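Five-membered-cyclitol-phosphate synthase (Streptomyces citricolor, PDB 6K96) belongs to the myo-inositol-1-phosphate synthase family and binds nicotinamide-adenine-dinucleotide between a Rossmann-type domain and a mixed-sheet domain in a four-chain assembly. Local coordinates at residues B[263-268]-B[287-292]; B[212-217]-B[254-259]; B[58-63]-B[93-98]; B[4-9]-B[124-129]. All blocks are in the same frame, centred on the assembly; numbering follows the deposited sequence.

Contact 1. Residues B[263-268]-B[287-292]; sequences KDHKVA and KLKVQD. With NAD (nicotinamide-adenine-dinucleotide), chain G.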
# COMPACT_ATOMS: atom_id res chain seq x y z
N LYS B 263 -4.01 19.92 -2.67
CA LYS B 263 -4.51 21.10 -1.91
C LYS B 263 -4.16 20.96 -0.42
O LYS B 263 -3.01 20.68 -0.09
CB LYS B 263 -6.02 21.24 -2.17
CG LYS B 263 -6.35 21.79 -3.56
CD LYS B 263 -7.58 21.21 -4.25
CE LYS B 263 -8.09 22.04 -5.42
NZ LYS B 263 -8.74 23.31 -4.96
N ASP B 264 -5.14 21.11 0.47
CA ASP B 264 -4.95 21.00 1.95
C ASP B 264 -4.87 19.54 2.41
O ASP B 264 -4.65 19.39 3.61
CB ASP B 264 -6.02 21.73 2.75
CG ASP B 264 -5.80 21.72 4.25
OD1 ASP B 264 -4.82 22.37 4.77
OD2 ASP B 264 -6.59 21.05 4.92
N HIS B 265 -4.89 18.55 1.53
CA HIS B 265 -4.62 17.15 1.92
C HIS B 265 -3.16 16.91 2.21
O HIS B 265 -2.35 17.48 1.55
CB HIS B 265 -5.01 16.14 0.84
CG HIS B 265 -6.46 15.83 0.84
ND1 HIS B 265 -7.19 15.92 -0.30
CD2 HIS B 265 -7.29 15.46 1.83
CE1 HIS B 265 -8.46 15.60 -0.05
NE2 HIS B 265 -8.56 15.32 1.28
N LYS B 266 -2.82 16.04 3.14
CA LYS B 266 -1.41 15.67 3.35
C LYS B 266 -1.36 14.14 3.28
O LYS B 266 -2.18 13.52 3.93
CB LYS B 266 -0.89 16.26 4.66
CG LYS B 266 0.30 15.51 5.25
CD LYS B 266 1.07 16.28 6.30
CE LYS B 266 2.13 17.13 5.64
NZ LYS B 266 3.07 17.62 6.68
N VAL B 267 -0.38 13.57 2.59
CA VAL B 267 -0.16 12.12 2.44
C VAL B 267 1.16 11.79 3.08
O VAL B 267 2.04 12.54 2.89
CB VAL B 267 -0.16 11.70 0.97
CG1 VAL B 267 0.34 10.27 0.87
CG2 VAL B 267 -1.52 11.84 0.33
N ALA B 268 1.25 10.69 3.79
CA ALA B 268 2.46 10.16 4.42
C ALA B 268 2.66 8.73 3.92
O ALA B 268 1.71 8.14 3.64
CB ALA B 268 2.25 10.16 5.88
N LYS B 287 0.27 3.84 4.22
CA LYS B 287 -0.14 5.15 3.68
C LYS B 287 -1.09 5.82 4.67
O LYS B 287 -1.92 5.10 5.19
CB LYS B 287 -0.77 5.00 2.32
CG LYS B 287 -1.25 6.33 1.79
CD LYS B 287 -1.74 6.28 0.40
CE LYS B 287 -2.37 7.62 0.03
NZ LYS B 287 -3.19 7.50 -1.20
N LEU B 288 -0.91 7.12 4.94
CA LEU B 288 -1.77 7.96 5.76
C LEU B 288 -2.30 9.06 4.87
O LEU B 288 -1.49 9.60 4.14
CB LEU B 288 -0.95 8.51 6.91
CG LEU B 288 -1.62 9.58 7.76
CD1 LEU B 288 -2.96 9.12 8.27
CD2 LEU B 288 -0.73 10.00 8.92
N LYS B 289 -3.62 9.25 4.77
CA LYS B 289 -4.17 10.46 4.13
C LYS B 289 -4.94 11.21 5.20
O LYS B 289 -5.63 10.51 5.90
CB LYS B 289 -5.01 10.13 2.90
CG LYS B 289 -5.21 11.32 1.95
CD LYS B 289 -5.86 10.95 0.66
CE LYS B 289 -5.37 11.77 -0.52
NZ LYS B 289 -6.37 12.79 -0.97
N VAL B 290 -4.79 12.54 5.33
CA VAL B 290 -5.58 13.41 6.25
C VAL B 290 -5.89 14.75 5.60
O VAL B 290 -5.22 15.12 4.60
CB VAL B 290 -4.80 13.59 7.55
CG1 VAL B 290 -4.52 12.26 8.21
CG2 VAL B 290 -3.51 14.36 7.35
N GLN B 291 -6.88 15.47 6.11
CA GLN B 291 -7.15 16.90 5.75
C GLN B 291 -6.24 17.74 6.64
O GLN B 291 -6.64 17.98 7.77
CB GLN B 291 -8.52 17.46 6.16
CG GLN B 291 -9.55 17.64 5.08
CD GLN B 291 -9.20 18.18 3.71
OE1 GLN B 291 -9.89 17.80 2.79
NE2 GLN B 291 -8.21 19.04 3.53
N ASP B 292 -5.05 18.10 6.16
CA ASP B 292 -3.95 18.65 7.02
C ASP B 292 -4.53 19.72 7.97
O ASP B 292 -4.29 19.63 9.17
CB ASP B 292 -2.77 19.15 6.18
CG ASP B 292 -1.52 19.41 6.99
OD1 ASP B 292 -1.30 18.63 7.92
OD2 ASP B 292 -0.80 20.45 6.73
PA NAD G . -1.79 29.30 5.84
O1A NAD G . -0.60 29.50 4.98
O2A NAD G . -2.98 28.68 5.17
O5B NAD G . -2.22 30.57 6.67
C5B NAD G . -1.23 31.62 6.74
C4B NAD G . -1.92 32.95 6.70
O4B NAD G . -1.12 34.03 7.30
C3B NAD G . -2.23 33.42 5.27
O3B NAD G . -3.55 33.95 5.25
C2B NAD G . -1.21 34.54 5.08
O2B NAD G . -1.69 35.28 3.99
C1B NAD G . -1.29 35.17 6.48
N9A NAD G . -0.27 36.13 6.85
C8A NAD G . 1.01 36.13 6.36
N7A NAD G . 1.78 37.04 6.91
C5A NAD G . 0.97 37.66 7.85
C6A NAD G . 1.22 38.71 8.76
N6A NAD G . 2.41 39.29 8.88
N1A NAD G . 0.21 39.09 9.59
C2A NAD G . -0.98 38.48 9.45
N3A NAD G . -1.33 37.50 8.62
C4A NAD G . -0.30 37.11 7.83
O3 NAD G . -1.34 28.35 7.04
PN NAD G . -2.20 27.25 7.85
O1N NAD G . -3.42 27.92 8.35
O2N NAD G . -2.21 26.07 6.93
O5D NAD G . -1.21 26.98 9.09
C5D NAD G . -0.90 28.13 9.98
C4D NAD G . 0.28 27.79 10.84
O4D NAD G . -0.01 26.69 11.73
C3D NAD G . 1.52 27.37 10.03
O3D NAD G . 2.65 27.90 10.69
C2D NAD G . 1.56 25.86 10.23
O2D NAD G . 2.84 25.25 10.20
C1D NAD G . 1.07 25.75 11.67
N1N NAD G . 0.66 24.34 11.95
C2N NAD G . -0.23 23.67 11.05
C3N NAD G . -0.50 22.32 11.15
C7N NAD G . -1.48 21.70 10.17
O7N NAD G . -2.11 22.42 9.41
N7N NAD G . -1.62 20.38 10.17
C4N NAD G . 0.17 21.61 12.15
C5N NAD G . 0.89 22.29 13.12
C6N NAD G . 1.19 23.63 12.96
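D292 and D264 meet where the hairpin of strands 265-275 and 281-291 opens beside the cofactor. The D292 side chain can be followed outward. Its CB rests 3.2 Å from D264 O and also touches K266 CB. The CG, anti to the backbone N (chi1 -166°), turns toward the nicotinamide end of NAD. There D292 OD1 takes a weak, bent hydrogen bond from NAD N7N at 2.9 Å and lies near K266 CD, while OD2 approaches the same carboxamide. A better-directed bond joins N7N to the main chain, at D292 O (2.9 Å, 143°), so N7N has one sound and one weak acceptor, both on D292.

The backbone of D292 is itself tied, its N donating to D264 O at 2.9 Å. Next to it, Q291 NE2 meets D264 OD2 on the anti side at 2.9 Å, with amide and carboxylate planes only 4° apart. D264 OD1 is taken by S293 and N219, close to the sodium ion. Beyond, K266 pairs with V290 and A268 with L288 through two hydrogen bonds each, in antiparallel register. On the face that carries H265, V267, K289 and Q291, K289 NZ stands over the H265 ring, 3.3 Å from ND1. The chemistry implies that paired strand ends hold D292 O and OD1 beside N7N, which would favour one orientation of the carboxamide.

Contact 2. Residues B[212-217]-B[254-259]; sequences YQLNLG and PSAGYV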
# COMPACT_ATOMS: atom_id res chain seq x y z
N TYR B 212 11.86 4.62 6.42
CA TYR B 212 11.69 5.97 5.86
C TYR B 212 10.25 6.41 6.07
O TYR B 212 9.33 5.58 6.18
CB TYR B 212 12.14 6.11 4.39
CG TYR B 212 11.55 5.14 3.39
CD1 TYR B 212 10.33 5.40 2.82
CD2 TYR B 212 12.22 3.98 3.01
CE1 TYR B 212 9.74 4.52 1.91
CE2 TYR B 212 11.65 3.09 2.12
CZ TYR B 212 10.40 3.37 1.56
OH TYR B 212 9.80 2.52 0.68
N GLN B 213 10.12 7.71 6.13
CA GLN B 213 8.86 8.48 6.21
C GLN B 213 8.98 9.54 5.13
O GLN B 213 9.99 10.22 5.14
CB GLN B 213 8.79 9.08 7.61
CG GLN B 213 7.80 10.23 7.74
CD GLN B 213 7.67 10.79 9.14
OE1 GLN B 213 7.11 11.88 9.30
NE2 GLN B 213 8.14 10.06 10.15
N LEU B 214 8.01 9.65 4.22
CA LEU B 214 7.93 10.84 3.34
C LEU B 214 6.52 11.38 3.34
O LEU B 214 5.65 10.57 3.49
CB LEU B 214 8.45 10.52 1.94
CG LEU B 214 7.98 9.23 1.28
CD1 LEU B 214 7.06 9.57 0.12
CD2 LEU B 214 9.21 8.49 0.75
N ASN B 215 6.38 12.70 3.20
CA ASN B 215 5.10 13.48 3.24
C ASN B 215 4.93 14.23 1.91
O ASN B 215 5.93 14.46 1.21
CB ASN B 215 5.03 14.40 4.46
CG ASN B 215 5.28 13.67 5.77
OD1 ASN B 215 4.34 13.35 6.52
ND2 ASN B 215 6.54 13.38 6.05
N LEU B 216 3.68 14.43 1.50
CA LEU B 216 3.32 15.15 0.25
C LEU B 216 2.25 16.14 0.67
O LEU B 216 1.48 15.75 1.50
CB LEU B 216 2.75 14.19 -0.81
CG LEU B 216 3.58 12.95 -1.16
CD1 LEU B 216 2.78 12.01 -2.09
CD2 LEU B 216 4.89 13.37 -1.83
N GLY B 217 2.18 17.32 0.08
CA GLY B 217 1.16 18.32 0.43
C GLY B 217 0.93 19.23 -0.74
O GLY B 217 1.68 19.10 -1.76
N PRO B 254 10.56 15.23 5.30
CA PRO B 254 9.34 15.96 5.65
C PRO B 254 8.72 16.72 4.47
O PRO B 254 7.63 17.17 4.62
CB PRO B 254 9.81 17.02 6.67
CG PRO B 254 11.23 17.28 6.26
CD PRO B 254 11.75 15.90 5.87
N SER B 255 9.45 16.87 3.36
CA SER B 255 8.92 17.54 2.16
C SER B 255 9.34 16.80 0.88
O SER B 255 10.07 17.41 0.07
CB SER B 255 9.29 18.97 2.13
OG SER B 255 8.49 19.64 1.19
N ALA B 256 8.84 15.56 0.67
CA ALA B 256 9.16 14.74 -0.52
C ALA B 256 8.76 15.50 -1.79
O ALA B 256 9.34 15.23 -2.87
CB ALA B 256 8.52 13.39 -0.51
N GLY B 257 7.82 16.44 -1.69
CA GLY B 257 7.28 17.03 -2.93
C GLY B 257 5.91 17.62 -2.75
O GLY B 257 5.13 17.17 -1.88
N TYR B 258 5.68 18.63 -3.55
CA TYR B 258 4.50 19.51 -3.49
C TYR B 258 3.61 19.09 -4.66
O TYR B 258 4.03 19.21 -5.83
CB TYR B 258 4.90 20.97 -3.55
CG TYR B 258 3.73 21.89 -3.70
CD1 TYR B 258 3.02 22.32 -2.60
CD2 TYR B 258 3.32 22.33 -4.94
CE1 TYR B 258 1.98 23.22 -2.72
CE2 TYR B 258 2.23 23.18 -5.09
CZ TYR B 258 1.54 23.61 -3.98
OH TYR B 258 0.47 24.45 -4.14
N VAL B 259 2.40 18.58 -4.35
CA VAL B 259 1.46 18.08 -5.39
C VAL B 259 0.22 18.94 -5.34
O VAL B 259 -0.50 18.91 -4.34
CB VAL B 259 1.21 16.58 -5.21
CG1 VAL B 259 0.14 16.02 -6.15
CG2 VAL B 259 2.55 15.87 -5.37
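A256 turns its CB toward strand 207-217 and fits it between two leucines, 3.8 Å from L214 CB and 3.9 Å from L216 CD2. The same methyl lies 3.3 Å from N215 O, which also receives a weak hydrogen bond from A256 N (3.2 Å, 131°). A firmer bond closes the far end: V259 N donates to G217 O at 2.7 Å and 159°. That carbonyl oxygen is met by Y258 as well, through a CA-H...O contact and through CD1 of its ring, 3.6 Å away. Upstream, N215 brings CB to P254 O and ND2 to P254 CA.

The direction of pairing is parallel, G217 standing opposite Y258. This belongs to the mixed sheet of the domain, in which strand 207-217 runs parallel to 250-253 and 255-258 on one side and antiparallel to 265-275 on the other. The chain turns corners at P254 and A256, and G257 follows with phi 157°, backbone angles at which a CB would jam against the preceding carbonyl.

Around this first shell, L216 N is bonded to V267 O of strand 265-275, its neighbour on the antiparallel side. L214 and L216 also pack against a third subunit, L216 touching Y212 of that chain. N215 OD1 is held by T190 OG1 of helix 190-203. The Y258 ring has R223 of helix 220-225 as a cation-pi partner, and F222 touches both Y258 and S255.

Contact 3. Residues B[58-63]-B[93-98]; sequences VAAFDL and PGFSVD. With NAD (nicotinamide-adenine-dinucleotide), chain G.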
# COMPACT_ATOMS: atom_id res chain seq x y z
N VAL B 58 -14.41 37.88 15.89
CA VAL B 58 -14.70 39.32 16.15
C VAL B 58 -13.67 40.17 15.40
O VAL B 58 -13.92 41.38 15.13
CB VAL B 58 -14.71 39.60 17.66
CG1 VAL B 58 -15.91 38.91 18.31
CG2 VAL B 58 -13.41 39.19 18.35
N ALA B 59 -12.57 39.54 15.00
CA ALA B 59 -11.35 40.25 14.55
C ALA B 59 -10.50 39.31 13.71
O ALA B 59 -10.38 38.12 14.06
CB ALA B 59 -10.62 40.79 15.76
N ALA B 60 -9.89 39.86 12.68
CA ALA B 60 -9.06 39.12 11.72
C ALA B 60 -8.03 40.07 11.12
O ALA B 60 -8.41 41.20 10.73
CB ALA B 60 -9.94 38.50 10.65
N PHE B 61 -6.79 39.57 11.02
CA PHE B 61 -5.60 40.30 10.55
C PHE B 61 -4.84 39.44 9.52
O PHE B 61 -4.48 38.29 9.83
CB PHE B 61 -4.76 40.64 11.78
CG PHE B 61 -5.51 41.41 12.84
CD1 PHE B 61 -5.86 42.73 12.65
CD2 PHE B 61 -5.84 40.82 14.05
CE1 PHE B 61 -6.55 43.43 13.63
CE2 PHE B 61 -6.53 41.52 15.02
CZ PHE B 61 -6.89 42.82 14.81
N ASP B 62 -4.60 40.00 8.34
CA ASP B 62 -3.86 39.36 7.21
C ASP B 62 -3.10 40.44 6.42
O ASP B 62 -3.26 41.65 6.77
CB ASP B 62 -4.83 38.62 6.27
CG ASP B 62 -4.32 37.27 5.81
OD1 ASP B 62 -3.48 37.24 4.88
OD2 ASP B 62 -4.76 36.24 6.40
N LEU B 63 -2.32 40.02 5.41
CA LEU B 63 -1.53 40.92 4.50
C LEU B 63 -1.89 40.63 3.05
O LEU B 63 -1.55 41.48 2.22
CB LEU B 63 -0.00 40.76 4.65
CG LEU B 63 0.67 41.14 5.97
CD1 LEU B 63 2.17 41.02 5.85
CD2 LEU B 63 0.29 42.52 6.47
N PRO B 93 -20.46 37.09 10.17
CA PRO B 93 -20.25 37.64 11.50
C PRO B 93 -20.25 39.18 11.50
O PRO B 93 -20.24 39.71 12.59
CB PRO B 93 -18.90 37.09 11.95
CG PRO B 93 -18.16 36.79 10.65
CD PRO B 93 -19.20 36.64 9.55
N GLY B 94 -20.21 39.81 10.32
CA GLY B 94 -20.52 41.25 10.14
C GLY B 94 -19.31 42.17 10.15
O GLY B 94 -19.53 43.38 10.05
N PHE B 95 -18.10 41.64 10.28
CA PHE B 95 -16.84 42.44 10.27
C PHE B 95 -16.00 42.08 9.04
O PHE B 95 -16.40 41.23 8.18
CB PHE B 95 -16.05 42.27 11.57
CG PHE B 95 -15.29 40.97 11.70
CD1 PHE B 95 -15.89 39.82 12.17
CD2 PHE B 95 -13.94 40.92 11.37
CE1 PHE B 95 -15.18 38.63 12.28
CE2 PHE B 95 -13.22 39.74 11.49
CZ PHE B 95 -13.84 38.60 11.95
N SER B 96 -14.85 42.75 8.92
CA SER B 96 -13.95 42.65 7.75
C SER B 96 -12.52 42.47 8.24
O SER B 96 -12.20 43.00 9.34
CB SER B 96 -14.10 43.85 6.86
OG SER B 96 -14.58 43.47 5.59
N VAL B 97 -11.70 41.79 7.44
CA VAL B 97 -10.27 41.52 7.78
C VAL B 97 -9.52 42.85 7.75
O VAL B 97 -9.44 43.46 6.66
CB VAL B 97 -9.63 40.48 6.83
CG1 VAL B 97 -8.17 40.19 7.20
CG2 VAL B 97 -10.43 39.19 6.78
N ASP B 98 -9.01 43.31 8.90
CA ASP B 98 -8.12 44.50 8.97
C ASP B 98 -6.72 44.09 8.50
O ASP B 98 -6.45 42.89 8.41
CB ASP B 98 -8.11 45.12 10.37
CG ASP B 98 -9.16 46.20 10.56
OD1 ASP B 98 -10.11 46.24 9.74
OD2 ASP B 98 -9.02 46.99 11.52
PA NAD G . -1.79 29.30 5.84
O1A NAD G . -0.60 29.50 4.98
O2A NAD G . -2.98 28.68 5.17
O5B NAD G . -2.22 30.57 6.67
C5B NAD G . -1.23 31.62 6.74
C4B NAD G . -1.92 32.95 6.70
O4B NAD G . -1.12 34.03 7.30
C3B NAD G . -2.23 33.42 5.27
O3B NAD G . -3.55 33.95 5.25
C2B NAD G . -1.21 34.54 5.08
O2B NAD G . -1.69 35.28 3.99
C1B NAD G . -1.29 35.17 6.48
N9A NAD G . -0.27 36.13 6.85
C8A NAD G . 1.01 36.13 6.36
N7A NAD G . 1.78 37.04 6.91
C5A NAD G . 0.97 37.66 7.85
C6A NAD G . 1.22 38.71 8.76
N6A NAD G . 2.41 39.29 8.88
N1A NAD G . 0.21 39.09 9.59
C2A NAD G . -0.98 38.48 9.45
N3A NAD G . -1.33 37.50 8.62
C4A NAD G . -0.30 37.11 7.83
O3 NAD G . -1.34 28.35 7.04
PN NAD G . -2.20 27.25 7.85
O1N NAD G . -3.42 27.92 8.35
O2N NAD G . -2.21 26.07 6.93
O5D NAD G . -1.21 26.98 9.09
C5D NAD G . -0.90 28.13 9.98
C4D NAD G . 0.28 27.79 10.84
O4D NAD G . -0.01 26.69 11.73
C3D NAD G . 1.52 27.37 10.03
O3D NAD G . 2.65 27.90 10.69
C2D NAD G . 1.56 25.86 10.23
O2D NAD G . 2.84 25.25 10.20
C1D NAD G . 1.07 25.75 11.67
N1N NAD G . 0.66 24.34 11.95
C2N NAD G . -0.23 23.67 11.05
C3N NAD G . -0.50 22.32 11.15
C7N NAD G . -1.48 21.70 10.17
O7N NAD G . -2.11 22.42 9.41
N7N NAD G . -1.62 20.38 10.17
C4N NAD G . 0.17 21.61 12.15
C5N NAD G . 0.89 22.29 13.12
C6N NAD G . 1.19 23.63 12.96
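F95 lays one face of its ring against the backbone of V58 and A59. The V58 carbonyl carbon stands over the ring centre, 3.7 Å above the plane, and A59 N lies nearer the rim, 3.4 Å from F95 CZ. At the edge, in the plane of the ring, A60 CB meets CE2 at 3.6 Å. The ring reaches the strand because CG takes the position between backbone N and carbonyl carbon (chi1 77°). F72 of helix 72-75 also meets F95, the two ring planes about 25° apart. The F61 ring runs side by side with D98, CE1 lying 4.0 Å from D98 CB, and is packed on by helix 111-122, whose R119 forms a salt bridge with D98.

Past F95 the loop draws alongside strand 55-62. D98 N donates to A60 O at 2.9 Å, and D62 N returns a weak, long bond to D98 O, the pair of bonds that puts F61 opposite D98 in parallel register. V97 packs beside these bonds, CG2 against A60 CB and CG1 against D62 CB. This is the outer edge of a Rossmann-type parallel sheet, where an acidic residue closing the second strand commonly holds the adenosine ribose.

D62 does this here with both oxygens: OD1 takes NAD O2B and OD2 takes NAD O3B, each at 2.8 Å. L63 N meets D62 OD1 on the anti side, 27° out of the carboxylate plane. H64 N also binds OD1 and V12 N binds OD2, second-shell donors that fix the rotation of the carboxylate, while L63 CD1 touches the adenine amino group at NAD N6A.

Contact 4. Residues B[4-9]-B[124-129]; sequences SIRLAV and KAEVLL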
# COMPACT_ATOMS: atom_id res chain seq x y z
N SER B 4 -20.17 32.27 24.56
CA SER B 4 -19.37 32.09 23.32
C SER B 4 -18.02 32.81 23.46
O SER B 4 -18.00 33.93 24.03
CB SER B 4 -20.20 32.57 22.14
OG SER B 4 -19.62 32.18 20.91
N ILE B 5 -16.94 32.19 22.99
CA ILE B 5 -15.58 32.80 22.88
C ILE B 5 -15.56 33.87 21.79
O ILE B 5 -15.84 33.55 20.63
CB ILE B 5 -14.49 31.78 22.52
CG1 ILE B 5 -14.33 30.63 23.52
CG2 ILE B 5 -13.18 32.52 22.31
CD1 ILE B 5 -13.45 29.48 22.99
N ARG B 6 -15.16 35.09 22.15
CA ARG B 6 -14.89 36.19 21.19
C ARG B 6 -13.43 36.04 20.71
O ARG B 6 -12.46 36.31 21.49
CB ARG B 6 -15.26 37.52 21.86
CG ARG B 6 -16.72 37.63 22.30
CD ARG B 6 -17.03 38.78 23.25
NE ARG B 6 -16.33 38.69 24.54
CZ ARG B 6 -16.79 38.15 25.68
NH1 ARG B 6 -17.98 37.58 25.76
NH2 ARG B 6 -16.02 38.15 26.76
N LEU B 7 -13.25 35.57 19.47
CA LEU B 7 -11.98 34.96 19.01
C LEU B 7 -11.40 35.81 17.88
O LEU B 7 -12.11 36.10 16.92
CB LEU B 7 -12.22 33.51 18.57
CG LEU B 7 -10.98 32.75 18.09
CD1 LEU B 7 -10.07 32.39 19.25
CD2 LEU B 7 -11.38 31.52 17.31
N ALA B 8 -10.14 36.21 18.07
CA ALA B 8 -9.39 37.09 17.16
C ALA B 8 -8.34 36.22 16.46
O ALA B 8 -7.89 35.24 17.10
CB ALA B 8 -8.76 38.23 17.91
N VAL B 9 -7.98 36.57 15.23
CA VAL B 9 -7.21 35.67 14.35
C VAL B 9 -6.10 36.49 13.72
O VAL B 9 -6.37 37.48 13.05
CB VAL B 9 -8.16 35.06 13.30
CG1 VAL B 9 -7.44 34.72 12.00
CG2 VAL B 9 -8.92 33.85 13.87
N LYS B 124 -13.56 43.38 21.94
CA LYS B 124 -13.75 42.65 23.22
C LYS B 124 -13.31 41.20 23.03
O LYS B 124 -13.90 40.31 23.65
CB LYS B 124 -15.20 42.74 23.71
CG LYS B 124 -15.43 42.08 25.08
CD LYS B 124 -16.31 42.84 26.08
CE LYS B 124 -16.48 42.12 27.41
NZ LYS B 124 -17.58 41.12 27.36
N ALA B 125 -12.28 40.97 22.21
CA ALA B 125 -11.70 39.63 22.00
C ALA B 125 -11.21 39.08 23.34
O ALA B 125 -10.90 39.86 24.27
CB ALA B 125 -10.59 39.72 20.97
N GLU B 126 -11.24 37.76 23.47
CA GLU B 126 -10.80 37.05 24.69
C GLU B 126 -9.51 36.32 24.38
O GLU B 126 -8.64 36.22 25.28
CB GLU B 126 -11.84 36.03 25.15
CG GLU B 126 -13.08 36.62 25.78
CD GLU B 126 -13.95 35.56 26.44
OE1 GLU B 126 -14.79 34.94 25.71
OE2 GLU B 126 -13.79 35.32 27.65
N VAL B 127 -9.40 35.86 23.14
CA VAL B 127 -8.29 35.00 22.66
C VAL B 127 -7.84 35.58 21.33
O VAL B 127 -8.69 35.83 20.46
CB VAL B 127 -8.74 33.54 22.50
CG1 VAL B 127 -7.61 32.66 21.99
CG2 VAL B 127 -9.33 32.95 23.78
N LEU B 128 -6.54 35.75 21.16
CA LEU B 128 -5.94 35.99 19.83
C LEU B 128 -5.25 34.70 19.42
O LEU B 128 -4.39 34.25 20.17
CB LEU B 128 -4.97 37.16 19.88
CG LEU B 128 -4.26 37.36 18.55
CD1 LEU B 128 -5.21 37.85 17.50
CD2 LEU B 128 -3.10 38.30 18.67
N LEU B 129 -5.69 34.10 18.31
CA LEU B 129 -5.08 32.91 17.68
C LEU B 129 -4.04 33.36 16.64
O LEU B 129 -4.40 33.94 15.57
CB LEU B 129 -6.18 32.07 17.02
CG LEU B 129 -5.71 30.79 16.32
CD1 LEU B 129 -5.09 29.83 17.33
CD2 LEU B 129 -6.85 30.15 15.57
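R6 slots its flat guanidinium between two side chains of the opposing segment. On one face sits the K124 ammonium, NZ 3.4 Å from R6 NH2. Over the opposite face lies the E126 carboxylate, stacked at 20° to the guanidinium. The E126 OE1 oxygen is 3.6 Å from R6 NH2 and well out of its plane, a salt bridge of charges alone. The edge is used differently: NE donates to K124 O at 3.1 Å, with that oxygen in the guanidinium plane. The bend in the arginine chain at chi3 (-63°) directs NE toward K124. The carboxylate may offset the repulsion between the two cations, although R312 also binds OE1.

The strands beside this stack are the two inner neighbours of a Rossmann-type parallel sheet, 5-10 and 127-130, crossing at -31°. Helix 111-122 leads in through a Schellman motif at K124. E126 N to R6 O, A8 N to V127 O and L129 N to A8 O carry the backbone pairing.

On one sheet face V127 forks between neighbours: CG1 presses on L7 CD1 at 3.7 Å, while CG2 reaches I5 CG2 at 4.1 Å. Helix 292-313 covers I5 and L7 here, and helix 14-31 touches L7, V9 and L129. On the other face the small A8 is the hollow. Into it come L128 CD1, 3.6 Å from A8 CB, and the A125 methyl at 3.9 Å, with A59 of strand 55-62 against the same alanine.

In the fold
The four contacts fall into two pairs on two sheets. Contacts 3 and 4, with centres 12 Å apart, share the parallel Rossmann-type sheet: strands 55-62 and 5-10 are neighbours, joined by backbone bonds from F61 to V9 and from V58 to L7. Along the chain, contact 3 falls wholly between the two segments of contact 4. Contact 2 and then contact 1 come later in the chain, their centres 10 Å apart, on the mixed sheet, where strand 265-275 of contact 1 lies next to strand 207-217 of contact 2 and a third subunit touches both. The pairs lie about 29 to 34 Å apart, centre to centre. NAD spans this gap, held by contact 3 at its adenosine end and by contact 1 at its nicotinamide end.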